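Local coordinates for protein PrgB (Enterococcus faecalis, PDB 6EVU) that promotes aggregation, biofilm formation and conjugation by binding and compacting DNA, the chain here being its adhesin domain, at residues P109-Y114 / E130-L135; D190-Y195 / L275-I280. One frame throughout, in Å; residues are numbered along the deposited sequence.

Contact 1. Residues P109-Y114 / E130-L135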
ATOM      1  N   PRO A 109     -11.400 -11.635  -5.515  1.00 29.49           N
ATOM      2  CA  PRO A 109     -10.741 -10.377  -5.902  1.00 26.48           C
ATOM      3  C   PRO A 109     -11.774  -9.313  -6.232  1.00 28.89           C
ATOM      4  O   PRO A 109     -12.835  -9.609  -6.772  1.00 29.14           O
ATOM      5  CB  PRO A 109      -9.909 -10.751  -7.139  1.00 31.31           C
ATOM      6  CG  PRO A 109     -10.460 -12.091  -7.589  1.00 36.05           C
ATOM      7  CD  PRO A 109     -11.115 -12.760  -6.434  1.00 36.80           C
ATOM      8  N   VAL A 110     -11.483  -8.079  -5.818  1.00 24.00           N
ATOM      9  CA  VAL A 110     -12.405  -6.960  -5.984  1.00 24.51           C
ATOM     10  C   VAL A 110     -11.783  -6.019  -6.999  1.00 24.38           C
ATOM     11  O   VAL A 110     -10.634  -5.570  -6.838  1.00 25.99           O
ATOM     12  CB  VAL A 110     -12.639  -6.259  -4.641  1.00 24.22           C
ATOM     13  CG1 VAL A 110     -13.434  -4.982  -4.875  1.00 27.55           C
ATOM     14  CG2 VAL A 110     -13.336  -7.279  -3.714  1.00 27.15           C
ATOM     15  N   THR A 111     -12.506  -5.730  -8.069  1.00 24.82           N
ATOM     16  CA  THR A 111     -11.955  -4.843  -9.108  1.00 25.33           C
ATOM     17  C   THR A 111     -12.557  -3.458  -8.926  1.00 29.76           C
ATOM     18  O   THR A 111     -13.778  -3.296  -9.044  1.00 28.16           O
ATOM     19  CB  THR A 111     -12.263  -5.385 -10.511  1.00 25.99           C
ATOM     20  OG1 THR A 111     -11.727  -6.724 -10.660  1.00 29.14           O
ATOM     21  CG2 THR A 111     -11.739  -4.459 -11.629  1.00 27.56           C
ATOM     22  N   VAL A 112     -11.690  -2.456  -8.668  1.00 23.35           N
ATOM     23  CA  VAL A 112     -12.082  -1.047  -8.572  1.00 27.74           C
ATOM     24  C   VAL A 112     -11.681  -0.364  -9.876  1.00 25.00           C
ATOM     25  O   VAL A 112     -10.499  -0.293 -10.207  1.00 28.55           O
ATOM     26  CB  VAL A 112     -11.378  -0.381  -7.373  1.00 23.10           C
ATOM     27  CG1 VAL A 112     -11.746   1.135  -7.277  1.00 26.26           C
ATOM     28  CG2 VAL A 112     -11.625  -1.157  -6.069  1.00 25.72           C
ATOM     29  N   THR A 113     -12.642   0.175 -10.608  1.00 25.40           N
ATOM     30  CA  THR A 113     -12.349   0.842 -11.871  1.00 28.96           C
ATOM     31  C   THR A 113     -12.400   2.356 -11.694  1.00 32.37           C
ATOM     32  O   THR A 113     -13.368   2.893 -11.162  1.00 37.21           O
ATOM     33  CB  THR A 113     -13.357   0.399 -12.929  1.00 30.74           C
ATOM     34  OG1 THR A 113     -13.248  -1.027 -13.112  1.00 33.22           O
ATOM     35  CG2 THR A 113     -13.080   1.091 -14.247  1.00 36.00           C
ATOM     36  N   TYR A 114     -11.358   3.035 -12.138  1.00 30.79           N
ATOM     37  CA  TYR A 114     -11.340   4.494 -12.226  1.00 32.04           C
ATOM     38  C   TYR A 114     -11.541   4.905 -13.670  1.00 34.18           C
ATOM     39  O   TYR A 114     -10.911   4.340 -14.579  1.00 32.92           O
ATOM     40  CB  TYR A 114     -10.011   5.077 -11.734  1.00 32.11           C
ATOM     41  CG  TYR A 114      -9.778   4.867 -10.244  1.00 27.29           C
ATOM     42  CD1 TYR A 114     -10.228   5.824  -9.353  1.00 30.84           C
ATOM     43  CD2 TYR A 114      -9.062   3.771  -9.767  1.00 30.00           C
ATOM     44  CE1 TYR A 114     -10.049   5.666  -7.996  1.00 28.71           C
ATOM     45  CE2 TYR A 114      -8.847   3.596  -8.396  1.00 26.39           C
ATOM     46  CZ  TYR A 114      -9.359   4.549  -7.509  1.00 26.50           C
ATOM     47  OH  TYR A 114      -9.185   4.458  -6.134  1.00 29.23           O
ATOM     48  N   GLU A 130      -7.896  -0.183 -13.748  1.00 28.59           N
ATOM     49  CA  GLU A 130      -8.491  -1.202 -12.881  1.00 26.55           C
ATOM     50  C   GLU A 130      -7.501  -1.551 -11.799  1.00 28.73           C
ATOM     51  O   GLU A 130      -6.380  -1.959 -12.102  1.00 28.96           O
ATOM     52  CB  GLU A 130      -8.831  -2.458 -13.681  1.00 28.43           C
ATOM     53  CG  GLU A 130     -10.038  -2.237 -14.566  1.00 31.81           C
ATOM     54  CD  GLU A 130     -10.327  -3.401 -15.510  1.00 34.41           C
ATOM     55  OE1 GLU A 130      -9.464  -4.296 -15.643  1.00 34.34           O
ATOM     56  OE2 GLU A 130     -11.413  -3.409 -16.147  1.00 38.31           O
ATOM     57  N   PHE A 131      -7.890  -1.330 -10.533  1.00 24.03           N
ATOM     58  CA  PHE A 131      -7.097  -1.765  -9.382  1.00 27.01           C
ATOM     59  C   PHE A 131      -7.780  -3.001  -8.803  1.00 25.01           C
ATOM     60  O   PHE A 131      -8.897  -2.896  -8.309  1.00 25.02           O
ATOM     61  CB  PHE A 131      -7.092  -0.641  -8.346  1.00 25.28           C
ATOM     62  CG  PHE A 131      -6.174   0.518  -8.681  1.00 23.75           C
ATOM     63  CD1 PHE A 131      -6.247   1.208  -9.895  1.00 27.95           C
ATOM     64  CD2 PHE A 131      -5.207   0.889  -7.742  1.00 26.03           C
ATOM     65  CE1 PHE A 131      -5.341   2.269 -10.165  1.00 30.41           C
ATOM     66  CE2 PHE A 131      -4.292   1.936  -8.035  1.00 24.94           C
ATOM     67  CZ  PHE A 131      -4.412   2.619  -9.213  1.00 26.88           C
ATOM     68  N   VAL A 132      -7.125  -4.159  -8.851  1.00 23.68           N
ATOM     69  CA  VAL A 132      -7.690  -5.410  -8.348  1.00 22.21           C
ATOM     70  C   VAL A 132      -7.022  -5.767  -7.043  1.00 20.73           C
ATOM     71  O   VAL A 132      -5.798  -5.966  -6.976  1.00 25.54           O
ATOM     72  CB  VAL A 132      -7.522  -6.547  -9.359  1.00 24.62           C
ATOM     73  CG1 VAL A 132      -8.089  -7.862  -8.768  1.00 27.82           C
ATOM     74  CG2 VAL A 132      -8.184  -6.111 -10.691  1.00 26.82           C
ATOM     75  N   TYR A 133      -7.839  -5.823  -5.988  1.00 20.77           N
ATOM     76  CA  TYR A 133      -7.412  -6.132  -4.620  1.00 22.71           C
ATOM     77  C   TYR A 133      -7.846  -7.536  -4.255  1.00 23.43           C
ATOM     78  O   TYR A 133      -8.995  -7.884  -4.454  1.00 25.28           O
ATOM     79  CB  TYR A 133      -8.083  -5.169  -3.651  1.00 21.28           C
ATOM     80  CG  TYR A 133      -7.678  -3.742  -3.887  1.00 20.95           C
ATOM     81  CD1 TYR A 133      -8.386  -2.903  -4.779  1.00 21.65           C
ATOM     82  CD2 TYR A 133      -6.614  -3.197  -3.138  1.00 21.92           C
ATOM     83  CE1 TYR A 133      -7.999  -1.536  -4.924  1.00 23.16           C
ATOM     84  CE2 TYR A 133      -6.243  -1.871  -3.324  1.00 21.41           C
ATOM     85  CZ  TYR A 133      -6.941  -1.081  -4.193  1.00 21.93           C
ATOM     86  OH  TYR A 133      -6.653   0.237  -4.418  1.00 24.74           O
ATOM     87  N   GLU A 134      -6.918  -8.324  -3.703  1.00 22.26           N
ATOM     88  CA  GLU A 134      -7.260  -9.656  -3.268  1.00 21.61           C
ATOM     89  C   GLU A 134      -6.655  -9.877  -1.902  1.00 27.27           C
ATOM     90  O   GLU A 134      -5.432  -9.816  -1.748  1.00 25.54           O
ATOM     91  CB  GLU A 134      -6.783 -10.718  -4.271  1.00 23.77           C
ATOM     92  CG  GLU A 134      -7.341 -12.050  -3.885  1.00 34.03           C
ATOM     93  CD  GLU A 134      -7.153 -13.122  -4.938  1.00 35.54           C
ATOM     94  OE1 GLU A 134      -6.764 -12.833  -6.121  1.00 37.67           O
ATOM     95  OE2 GLU A 134      -7.416 -14.307  -4.560  1.00 38.14           O
ATOM     96  N   LEU A 135      -7.509 -10.189  -0.924  1.00 25.03           N
ATOM     97  CA  LEU A 135      -7.025 -10.607   0.387  1.00 23.66           C
ATOM     98  C   LEU A 135      -6.061 -11.784   0.266  1.00 24.69           C
ATOM     99  O   LEU A 135      -6.330 -12.784  -0.425  1.00 26.60           O
ATOM    100  CB  LEU A 135      -8.206 -10.976   1.305  1.00 24.77           C
ATOM    101  CG  LEU A 135      -7.931 -11.381   2.769  1.00 25.94           C
ATOM    102  CD1 LEU A 135      -9.204 -11.068   3.571  1.00 30.35           C
ATOM    103  CD2 LEU A 135      -7.615 -12.933   2.942  1.00 26.29           C
TER
HETATM  104  O   HOH W   1     -13.719  -2.167 -15.477  1.00 41.76           O
HETATM  105  O   HOH W   2      -8.635   2.123  -4.764  1.00 27.77           O
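Tyr-114 presents the CD2–CE2 edge of its ring to one face of the Phe-131 ring, a T-shaped stack with centroids 5.3 Å apart and planes at 76°. The two aromatics end a row of buried side chains on one face of an antiparallel pair, part of the large beta sheet of the adhesin domain. Four backbone hydrogen bonds tie Val-110 to Tyr-133 and Val-112 to Phe-131, all nearly straight; Val-110 N to Tyr-133 O is 2.8 Å. Beta-branched Val-112 suits an extended strand, and its CG2, anti to the carbonyl carbon (chi1 178° places CG1 anti to N), meets CE1 of Tyr-133 obliquely at 3.8 Å. Phe-149 of strand 145-150 covers this apolar face, touching Val-110, Val-112 and Tyr-133.

The other face is more polar and partly exposed. Here Thr-111 OG1 rests 3.6 Å from Val-132 CG2, and Pro-109 CB touches Val-132 CG1. Glu-134 lies alongside the proline and sends OE1 to a salt bridge with Arg-172. Glu-130 runs beside Thr-113, its CG 3.7 Å from Thr-113 OG1, and a water bridges that hydroxyl to Glu-130 OE2. Tyrosine suits the buried face, since its ring packs while its phenol oxygen finds polar partners: Tyr-114 OH bonds to Ser-150 O and accepts from a second water, which lies 2.8 Å from Tyr-133 OH.

Contact 2. Residues D190-Y195 / L275-I280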
ATOM      1  N   ASP A 190      12.628  -1.242 -22.970  1.00 55.08           N
ATOM      2  CA  ASP A 190      13.659  -0.508 -22.252  1.00 56.35           C
ATOM      3  C   ASP A 190      13.100   0.655 -21.446  1.00 47.97           C
ATOM      4  O   ASP A 190      13.853   1.516 -21.001  1.00 54.80           O
ATOM      5  CB  ASP A 190      14.761  -0.054 -23.221  1.00 65.50           C
ATOM      6  CG  ASP A 190      15.649  -1.231 -23.681  1.00 77.09           C
ATOM      7  OD1 ASP A 190      16.146  -1.979 -22.802  1.00 80.01           O
ATOM      8  OD2 ASP A 190      15.832  -1.426 -24.909  1.00 76.22           O
ATOM      9  N   SER A 191      11.804   0.644 -21.146  1.00 51.17           N
ATOM     10  CA  SER A 191      11.179   1.743 -20.414  1.00 49.35           C
ATOM     11  C   SER A 191      10.190   1.160 -19.417  1.00 45.98           C
ATOM     12  O   SER A 191       8.972   1.360 -19.524  1.00 43.23           O
ATOM     13  CB  SER A 191      10.517   2.722 -21.384  1.00 48.93           C
ATOM     14  OG  SER A 191      11.506   3.265 -22.281  1.00 49.51           O
ATOM     15  N   PRO A 192      10.696   0.428 -18.413  1.00 47.74           N
ATOM     16  CA  PRO A 192       9.817  -0.178 -17.413  1.00 38.15           C
ATOM     17  C   PRO A 192       8.996   0.854 -16.658  1.00 37.49           C
ATOM     18  O   PRO A 192       9.337   2.036 -16.586  1.00 41.81           O
ATOM     19  CB  PRO A 192      10.796  -0.891 -16.471  1.00 41.24           C
ATOM     20  CG  PRO A 192      12.111  -0.170 -16.642  1.00 39.74           C
ATOM     21  CD  PRO A 192      12.126   0.236 -18.096  1.00 46.28           C
ATOM     22  N   PHE A 193       7.871   0.383 -16.134  1.00 38.20           N
ATOM     23  CA  PHE A 193       7.085   1.161 -15.178  1.00 34.89           C
ATOM     24  C   PHE A 193       7.858   1.282 -13.882  1.00 46.59           C
ATOM     25  O   PHE A 193       8.481   0.314 -13.420  1.00 43.77           O
ATOM     26  CB  PHE A 193       5.773   0.453 -14.843  1.00 38.49           C
ATOM     27  CG  PHE A 193       4.759   0.461 -15.925  1.00 32.36           C
ATOM     28  CD1 PHE A 193       4.832   1.339 -17.003  1.00 42.09           C
ATOM     29  CD2 PHE A 193       3.702  -0.431 -15.870  1.00 36.91           C
ATOM     30  CE1 PHE A 193       3.815   1.329 -17.986  1.00 35.80           C
ATOM     31  CE2 PHE A 193       2.707  -0.421 -16.841  1.00 32.41           C
ATOM     32  CZ  PHE A 193       2.755   0.407 -17.881  1.00 36.06           C
ATOM     33  N   ALA A 194       7.791   2.453 -13.270  1.00 39.69           N
ATOM     34  CA  ALA A 194       8.336   2.640 -11.937  1.00 39.49           C
ATOM     35  C   ALA A 194       7.247   3.200 -11.028  1.00 37.85           C
ATOM     36  O   ALA A 194       6.550   4.166 -11.379  1.00 38.46           O
ATOM     37  CB  ALA A 194       9.575   3.554 -11.961  1.00 38.92           C
ATOM     38  N   TYR A 195       7.140   2.631  -9.840  1.00 33.54           N
ATOM     39  CA  TYR A 195       6.130   3.077  -8.897  1.00 32.15           C
ATOM     40  C   TYR A 195       6.723   3.142  -7.504  1.00 33.58           C
ATOM     41  O   TYR A 195       7.717   2.475  -7.206  1.00 36.49           O
ATOM     42  CB  TYR A 195       4.904   2.165  -8.875  1.00 28.95           C
ATOM     43  CG  TYR A 195       5.145   0.651  -8.776  1.00 31.89           C
ATOM     44  CD1 TYR A 195       5.469  -0.118  -9.894  1.00 27.26           C
ATOM     45  CD2 TYR A 195       5.002   0.013  -7.559  1.00 27.69           C
ATOM     46  CE1 TYR A 195       5.664  -1.548  -9.757  1.00 28.17           C
ATOM     47  CE2 TYR A 195       5.147  -1.365  -7.410  1.00 30.74           C
ATOM     48  CZ  TYR A 195       5.481  -2.129  -8.503  1.00 33.20           C
ATOM     49  OH  TYR A 195       5.606  -3.477  -8.343  1.00 32.23           O
ATOM     50  N   LEU A 275       9.674  -1.703  -9.795  1.00 35.97           N
ATOM     51  CA  LEU A 275       9.988  -1.680 -11.226  1.00 37.54           C
ATOM     52  C   LEU A 275       9.240  -2.824 -11.894  1.00 43.17           C
ATOM     53  O   LEU A 275       9.253  -3.954 -11.383  1.00 41.48           O
ATOM     54  CB  LEU A 275      11.512  -1.788 -11.505  1.00 41.02           C
ATOM     55  CG  LEU A 275      12.188  -0.432 -11.253  1.00 50.99           C
ATOM     56  CD1 LEU A 275      13.705  -0.522 -11.047  1.00 60.43           C
ATOM     57  CD2 LEU A 275      11.832   0.536 -12.352  1.00 44.05           C
ATOM     58  N   ALA A 276       8.546  -2.537 -12.994  1.00 39.58           N
ATOM     59  CA  ALA A 276       7.753  -3.563 -13.669  1.00 37.77           C
ATOM     60  C   ALA A 276       8.044  -3.546 -15.171  1.00 40.71           C
ATOM     61  O   ALA A 276       7.752  -2.558 -15.852  1.00 41.65           O
ATOM     62  CB  ALA A 276       6.252  -3.385 -13.417  1.00 39.67           C
ATOM     63  N   ASN A 277       8.591  -4.653 -15.697  1.00 37.18           N
ATOM     64  CA  ASN A 277       8.670  -4.846 -17.146  1.00 39.98           C
ATOM     65  C   ASN A 277       7.409  -5.524 -17.680  1.00 43.65           C
ATOM     66  O   ASN A 277       7.472  -6.360 -18.570  1.00 54.32           O
ATOM     67  CB  ASN A 277       9.926  -5.652 -17.519  1.00 41.50           C
ATOM     68  CG  ASN A 277      11.217  -4.981 -17.065  1.00 60.49           C
ATOM     69  OD1 ASN A 277      11.648  -3.980 -17.652  1.00 71.06           O
ATOM     70  ND2 ASN A 277      11.849  -5.533 -16.027  1.00 66.06           N
ATOM     71  N   GLY A 278       6.263  -5.227 -17.088  1.00 38.86           N
ATOM     72  CA  GLY A 278       5.010  -5.892 -17.405  1.00 34.74           C
ATOM     73  C   GLY A 278       3.938  -5.252 -16.534  1.00 34.83           C
ATOM     74  O   GLY A 278       4.162  -4.188 -15.962  1.00 36.80           O
ATOM     75  N   ARG A 279       2.769  -5.903 -16.444  1.00 33.25           N
ATOM     76  CA  ARG A 279       1.695  -5.455 -15.565  1.00 31.35           C
ATOM     77  C   ARG A 279       2.173  -5.347 -14.116  1.00 28.51           C
ATOM     78  O   ARG A 279       2.830  -6.262 -13.588  1.00 31.76           O
ATOM     79  CB  ARG A 279       0.519  -6.456 -15.672  1.00 29.99           C
ATOM     80  CG  ARG A 279      -0.792  -5.933 -14.990  1.00 29.10           C
ATOM     81  CD  ARG A 279      -1.963  -6.914 -15.221  1.00 31.84           C
ATOM     82  NE  ARG A 279      -2.332  -7.033 -16.636  1.00 30.92           N
ATOM     83  CZ  ARG A 279      -2.532  -8.161 -17.289  1.00 35.44           C
ATOM     84  NH1 ARG A 279      -2.368  -9.352 -16.693  1.00 34.80           N
ATOM     85  NH2 ARG A 279      -2.883  -8.097 -18.565  1.00 38.22           N
ATOM     86  N   ILE A 280       1.842  -4.231 -13.479  1.00 29.40           N
ATOM     87  CA  ILE A 280       2.167  -4.006 -12.068  1.00 29.04           C
ATOM     88  C   ILE A 280       1.398  -4.969 -11.181  1.00 29.51           C
ATOM     89  O   ILE A 280       0.168  -5.059 -11.255  1.00 29.07           O
ATOM     90  CB  ILE A 280       1.825  -2.565 -11.667  1.00 26.83           C
ATOM     91  CG1 ILE A 280       2.794  -1.608 -12.382  1.00 27.25           C
ATOM     92  CG2 ILE A 280       1.876  -2.397 -10.137  1.00 30.79           C
ATOM     93  CD1 ILE A 280       2.466  -0.139 -12.078  1.00 32.04           C
TER
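Ile-280 lays its CG2 methyl over one face of the Tyr-195 ring, a CH-pi contact with CG2 4.1 Å from the centroid and 20° off the ring normal. The methyl sits toward the rim, nearest CE1 and CZ. Chi1 of 48° sets Tyr-195 CG between the backbone N and the carbonyl carbon, a crowded position, and the ring leaves from there toward Ile-280. Ile-280 slides past the ring in the opposite direction, its CD1 3.7 Å from Tyr-195 CD1, while Ala-276 CB meets the ring edge near its plane. The phenol oxygen bonds to Asn-221 OD1, so the ring is held at its polar end as well.

The branched isoleucine serves two rings at once. With CG1 anti to the carbonyl carbon (chi1 -69°), it crosses Phe-193 at about a right angle and puts CG1 3.8 Å from Phe-193 CD2. Phe-193 also meets the ring of Tyr-121 edge-to-face. Alanine suits its place because the single methyl of Ala-276 touches both Phe-193 CB, at 4.1 Å, and the tyrosine edge.

On the other face, Leu-275 turns CD2 back across the pair to Ala-194 CB, 3.8 Å away, where a small residue admits the branched end. Pro-192, with no N-H to give, stands just before the paired strand; Asn-277 lies alongside it, OD1 3.4 Å from Pro-192 CB.

Phe-193 and Ala-276 exchange two backbone hydrogen bonds, the one from Phe-193 N being the more bent. Beyond Ala-276 the chain turns through Gly-278 and Arg-279 and brings Ile-280 back against both aromatics. The arrangement is an antiparallel pairing of an edge strand, 193-197, with the central strand, 272-276, of a three-stranded sheet, the latter leading through this turn into the larger beta sheet.

In the fold
Both contacts belong to the adhesin domain, within its region related to glucan-binding protein C. Their centres are 19 Å apart and their nearest atoms about 7 Å, so they do not touch. They follow one another along the chain: contact 1 joins neighbouring strands close in sequence, whereas contact 2 brings together segments 80 residues apart. Strand 169-179 connects them. It pairs with 124-137 and with 280-287 in the large sheet; Ile-175 touches Phe-131 of contact 1 and Ile-280 of contact 2. Thus contact 1 lies within that sheet, and contact 2 lies at the small sheet's edge, where the chain passes through Ile-280 into the large one.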